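Local atomic coordinates of UPF0141 protein yjdB (Campylobacter jejuni subsp. jejuni HB93-13, PDB entry 4TN0), a protein that probably transfers phosphoethanolamine groups in the periplasm, as a zinc-binding alkaline phosphatase-like enzyme required for polymyxin resistance and motility. Residues A[32-36]-A[48-54]; A[26-30]-A[229-233]. All coordinates share one frame; numbering follows the deposited sequence.

Contact 1. Residues A[32-36]-A[48-54]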
loop_
_atom_site.group_PDB
_atom_site.type_symbol
_atom_site.label_atom_id
_atom_site.label_comp_id
_atom_site.label_asym_id
_atom_site.label_seq_id
_atom_site.Cartn_x
_atom_site.Cartn_y
_atom_site.Cartn_z
ATOM N N ASN A 32 10.831 -8.797 -5.940
ATOM C CA ASN A 32 11.473 -7.964 -6.963
ATOM C C ASN A 32 11.784 -6.566 -6.438
ATOM O O ASN A 32 11.874 -5.610 -7.192
ATOM C CB ASN A 32 10.613 -7.871 -8.218
ATOM C CG ASN A 32 10.611 -9.155 -9.023
ATOM O OD1 ASN A 32 10.375 -10.240 -8.495
ATOM N ND2 ASN A 32 10.871 -9.036 -10.309
ATOM N N TYR A 33 11.902 -6.455 -5.125
ATOM C CA TYR A 33 12.310 -5.213 -4.490
ATOM C C TYR A 33 13.808 -5.272 -4.157
ATOM O O TYR A 33 14.284 -6.213 -3.514
ATOM C CB TYR A 33 11.436 -4.938 -3.255
ATOM C CG TYR A 33 10.163 -4.227 -3.646
ATOM C CD1 TYR A 33 9.214 -4.858 -4.446
ATOM C CD2 TYR A 33 9.926 -2.902 -3.256
ATOM C CE1 TYR A 33 8.059 -4.200 -4.846
ATOM C CE2 TYR A 33 8.767 -2.232 -3.643
ATOM C CZ TYR A 33 7.844 -2.889 -4.451
ATOM O OH TYR A 33 6.695 -2.256 -4.851
ATOM N N SER A 34 14.568 -4.327 -4.703
ATOM C CA SER A 34 16.000 -4.273 -4.423
ATOM C C SER A 34 16.259 -3.830 -2.972
ATOM O O SER A 34 17.303 -4.143 -2.400
ATOM C CB SER A 34 16.715 -3.360 -5.424
ATOM O OG SER A 34 16.115 -2.071 -5.481
ATOM N N LEU A 35 15.299 -3.118 -2.382
ATOM C CA LEU A 35 15.314 -2.782 -0.951
ATOM C C LEU A 35 15.401 -4.034 -0.090
ATOM O O LEU A 35 15.808 -3.980 1.073
ATOM C CB LEU A 35 14.062 -1.969 -0.569
ATOM C CG LEU A 35 14.093 -0.453 -0.831
ATOM C CD1 LEU A 35 12.688 0.161 -0.869
ATOM C CD2 LEU A 35 14.961 0.285 0.175
ATOM N N GLY A 36 14.984 -5.161 -0.657
ATOM C CA GLY A 36 14.970 -6.417 0.068
ATOM C C GLY A 36 15.981 -7.409 -0.464
ATOM O O GLY A 36 15.970 -8.572 -0.073
ATOM N N LYS A 48 15.490 4.448 -2.111
ATOM C CA LYS A 48 16.748 4.107 -1.435
ATOM C C LYS A 48 17.455 5.373 -0.961
ATOM O O LYS A 48 18.140 5.370 0.058
ATOM C CB LYS A 48 17.702 3.312 -2.336
ATOM C CG LYS A 48 17.622 1.799 -2.202
ATOM C CD LYS A 48 18.535 1.090 -3.231
ATOM C CE LYS A 48 18.532 -0.423 -3.051
ATOM N NZ LYS A 48 19.510 -1.134 -3.936
ATOM N N LYS A 49 17.297 6.450 -1.725
ATOM C CA LYS A 49 17.939 7.721 -1.413
ATOM C C LYS A 49 17.245 8.445 -0.258
ATOM O O LYS A 49 17.783 9.403 0.293
ATOM C CB LYS A 49 17.997 8.596 -2.668
ATOM C CG LYS A 49 18.854 7.931 -3.748
ATOM C CD LYS A 49 19.020 8.757 -5.008
ATOM C CE LYS A 49 19.754 7.947 -6.094
ATOM N NZ LYS A 49 20.318 8.796 -7.193
ATOM N N ASP A 50 16.066 7.974 0.125
ATOM C CA ASP A 50 15.354 8.585 1.234
ATOM C C ASP A 50 15.454 7.696 2.465
ATOM O O ASP A 50 14.817 7.965 3.486
ATOM C CB ASP A 50 13.890 8.826 0.860
ATOM C CG ASP A 50 13.736 9.824 -0.272
ATOM O OD1 ASP A 50 14.391 10.885 -0.217
ATOM O OD2 ASP A 50 12.965 9.552 -1.218
ATOM N N ASN A 51 16.279 6.653 2.357
ATOM C CA ASN A 51 16.505 5.683 3.435
ATOM C C ASN A 51 15.216 5.158 4.087
ATOM O O ASN A 51 15.122 5.034 5.312
ATOM C CB ASN A 51 17.428 6.291 4.491
ATOM C CG ASN A 51 18.735 6.786 3.894
ATOM O OD1 ASN A 51 19.596 5.985 3.517
ATOM N ND2 ASN A 51 18.888 8.109 3.795
ATOM N N VAL A 52 14.219 4.884 3.248
ATOM C CA VAL A 52 12.938 4.355 3.689
ATOM C C VAL A 52 13.125 3.028 4.417
ATOM O O VAL A 52 14.131 2.348 4.212
ATOM C CB VAL A 52 11.982 4.176 2.494
ATOM C CG1 VAL A 52 11.762 5.506 1.793
ATOM C CG2 VAL A 52 12.526 3.142 1.503
ATOM N N VAL A 53 12.174 2.675 5.285
ATOM C CA VAL A 53 12.195 1.375 5.958
ATOM C C VAL A 53 11.414 0.353 5.132
ATOM O O VAL A 53 10.279 0.618 4.722
ATOM C CB VAL A 53 11.595 1.446 7.384
ATOM C CG1 VAL A 53 11.537 0.070 8.008
ATOM C CG2 VAL A 53 12.407 2.374 8.261
ATOM N N PHE A 54 12.027 -0.808 4.893
ATOM C CA PHE A 54 11.410 -1.863 4.097
ATOM C C PHE A 54 11.153 -3.137 4.892
ATOM O O PHE A 54 12.088 -3.786 5.372
ATOM C CB PHE A 54 12.281 -2.181 2.879
ATOM C CG PHE A 54 11.776 -3.333 2.048
ATOM C CD1 PHE A 54 10.746 -3.157 1.137
ATOM C CD2 PHE A 54 12.336 -4.586 2.177
ATOM C CE1 PHE A 54 10.290 -4.218 0.363
ATOM C CE2 PHE A 54 11.876 -5.650 1.414
ATOM C CZ PHE A 54 10.853 -5.463 0.507
#
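Leu-35 lies over one face of the Phe-54 ring: its CB sits 4.1 Å from the centroid of that ring in a CH-pi contact, 26° off the ring normal. Tyr-33 meets the same phenyl group at the far end, where its CB comes within 3.8 Å of Phe-54 CZ. The two aromatic planes are nearly parallel, 14° apart, but slid so far that the rings barely overlap, so this is packing more than a true stack. With CG anti to the backbone N (chi1 176°), the ring of Phe-54 lies against Leu-35 and Gly-36; its CE2 is 3.5 Å from Gly-36 CA.

Aliphatic contacts continue outward. Leu-35 CD1 touches Val-52 CG2 at 3.8 Å, and Leu-35 CD2 lies 3.9 Å from Lys-48 CG as the extended lysine chain runs past it in the opposite direction.

The polar ends are tied elsewhere: Asp-42, in the loop between the segments, ties Lys-48 NZ by a salt bridge and Ser-34 OG by a hydrogen bond, while Tyr-33 OH is held by Tyr-223 of strand 218-224. With no hydrogen bond crossing between 32-36 and 48-54, apolar packing joins this turn to the start of strand 53-59 in the alkaline phosphatase-like sheet.

Contact 2. Residues A[26-30]-A[229-233]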
loop_
_atom_site.group_PDB
_atom_site.type_symbol
_atom_site.label_atom_id
_atom_site.label_comp_id
_atom_site.label_asym_id
_atom_site.label_seq_id
_atom_site.Cartn_x
_atom_site.Cartn_y
_atom_site.Cartn_z
ATOM N N GLU A 26 -0.590 -2.140 -6.093
ATOM C CA GLU A 26 -1.315 -3.050 -6.953
ATOM C C GLU A 26 -0.329 -4.007 -7.615
ATOM O O GLU A 26 0.573 -3.567 -8.340
ATOM C CB GLU A 26 -2.130 -2.270 -8.000
ATOM C CG GLU A 26 -2.793 -3.160 -9.053
ATOM C CD GLU A 26 -3.859 -4.042 -8.445
ATOM O OE1 GLU A 26 -5.024 -3.594 -8.317
ATOM O OE2 GLU A 26 -3.513 -5.176 -8.048
ATOM N N THR A 27 -0.481 -5.301 -7.310
ATOM C CA THR A 27 0.185 -6.403 -8.011
ATOM C C THR A 27 1.715 -6.473 -7.749
ATOM O O THR A 27 2.413 -7.416 -8.165
ATOM C CB THR A 27 -0.151 -6.301 -9.550
ATOM O OG1 THR A 27 -1.579 -6.398 -9.732
ATOM C CG2 THR A 27 0.530 -7.363 -10.372
ATOM N N ALA A 28 2.243 -5.490 -7.029
ATOM C CA ALA A 28 3.670 -5.517 -6.701
ATOM C C ALA A 28 4.006 -6.649 -5.714
ATOM O O ALA A 28 3.322 -6.835 -4.696
ATOM C CB ALA A 28 4.111 -4.179 -6.137
ATOM N N ARG A 29 5.087 -7.369 -6.011
ATOM C CA ARG A 29 5.497 -8.493 -5.217
ATOM C C ARG A 29 6.859 -8.173 -4.640
ATOM O O ARG A 29 7.671 -7.527 -5.297
ATOM C CB ARG A 29 5.551 -9.776 -6.057
ATOM C CG ARG A 29 6.800 -9.956 -6.919
ATOM C CD ARG A 29 6.621 -11.091 -7.932
ATOM N NE ARG A 29 7.896 -11.492 -8.518
ATOM C CZ ARG A 29 8.058 -12.516 -9.356
ATOM N NH1 ARG A 29 7.020 -13.250 -9.727
ATOM N NH2 ARG A 29 9.262 -12.811 -9.820
ATOM N N ALA A 30 7.094 -8.637 -3.411
ATOM C CA ALA A 30 8.285 -8.298 -2.631
ATOM C C ALA A 30 9.585 -8.808 -3.248
ATOM O O ALA A 30 10.619 -8.146 -3.146
ATOM C CB ALA A 30 8.140 -8.836 -1.193
ATOM N N GLU A 229 2.292 -11.307 -7.634
ATOM C CA GLU A 229 2.019 -11.634 -9.037
ATOM C C GLU A 229 2.921 -12.770 -9.486
ATOM O O GLU A 229 4.080 -12.834 -9.081
ATOM C CB GLU A 229 2.243 -10.424 -9.944
ATOM C CG GLU A 229 1.852 -10.638 -11.409
ATOM C CD GLU A 229 0.371 -10.405 -11.664
ATOM O OE1 GLU A 229 -0.464 -10.627 -10.731
ATOM O OE2 GLU A 229 0.050 -10.005 -12.813
ATOM N N SER A 230 2.386 -13.670 -10.302
ATOM C CA SER A 230 3.201 -14.698 -10.963
ATOM C C SER A 230 3.618 -14.248 -12.378
ATOM O O SER A 230 2.833 -13.620 -13.081
ATOM C CB SER A 230 2.447 -16.027 -11.031
ATOM O OG SER A 230 2.489 -16.664 -9.776
ATOM N N LEU A 231 4.826 -14.622 -12.801
ATOM C CA LEU A 231 5.366 -14.183 -14.083
ATOM C C LEU A 231 5.848 -15.373 -14.934
ATOM O O LEU A 231 6.910 -15.315 -15.555
ATOM C CB LEU A 231 6.512 -13.200 -13.845
ATOM C CG LEU A 231 6.137 -11.905 -13.103
ATOM C CD1 LEU A 231 7.376 -11.167 -12.707
ATOM C CD2 LEU A 231 5.256 -10.999 -13.903
ATOM N N GLY A 232 5.075 -16.460 -14.940
ATOM C CA GLY A 232 5.405 -17.624 -15.748
ATOM C C GLY A 232 6.139 -18.729 -15.006
ATOM O O GLY A 232 6.291 -19.836 -15.518
ATOM N N GLU A 233 6.641 -18.431 -13.815
ATOM C CA GLU A 233 7.274 -19.474 -13.030
ATOM C C GLU A 233 6.286 -20.623 -12.837
ATOM O O GLU A 233 5.148 -20.408 -12.413
ATOM C CB GLU A 233 7.753 -18.948 -11.679
ATOM C CG GLU A 233 8.573 -17.664 -11.740
ATOM C CD GLU A 233 7.716 -16.422 -11.501
ATOM O OE1 GLU A 233 6.468 -16.544 -11.472
ATOM O OE2 GLU A 233 8.290 -15.324 -11.312
#
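Leu-231 CD1 sits over one face of the Arg-29 guanidinium, 3.5 Å above its plane and offset toward the rim, while Glu-229 O and the Glu-233 carboxylate lie at the edge; Tyr-249 adds a cation-pi contact. In this alkaline phosphatase-like fold the pairing ties the loop after strand 18-24 to the segment that follows zinc ligands Asp-226 and His-227.

Arg-29 NH1 and NH2 grip Glu-233 end-on in a salt bridge, both on OE2, at 2.9 and 3.1 Å from that oxygen. NH1 reaches it on the syn side, and both nitrogens come from the same face of the carboxylate. NH1 also donates to Glu-229 O at 3.0 Å in a nearly straight bond (166°), and NE is hydrogen-bonded to Asn-32 OD1. Glu-233 is steadied in turn by Leu-231 N, which donates to its OE1 from above the carboxylate plane.

Nearer the metal, Thr-27 CG2 packs against the Glu-229 carboxylate, whose oxygens bond Tyr-161 and His-239. A chi1 of -60° sets Thr-27 OG1 beside its own backbone N, where it donates to Glu-26 OE2 at 2.8 Å, on the anti side and well out of the carboxylate plane of the very oxygen that binds zinc.

Overall arrangement
Both contacts draw on the long loop between strands 18-24 and 53-59, and their centres lie 18 Å apart. Contact 2 is buried and brings together pieces of chain almost 200 residues apart; contact 1 is local and partly buried, with Gly-36 and Lys-48 exposed. Their chemistry differs: contact 2 reaches the metal at its Glu-26 and Thr-27 end and carries its salt bridge at the other, whereas contact 1 is apolar packing around an aromatic ring, with the side chain of Tyr-33 about 13 Å from the zinc ion. The two meet where Tyr-33 OH packs 3.5 Å from Ala-28 CB. Leu-197 of helix 186-211 touches both Tyr-33 and Ala-28.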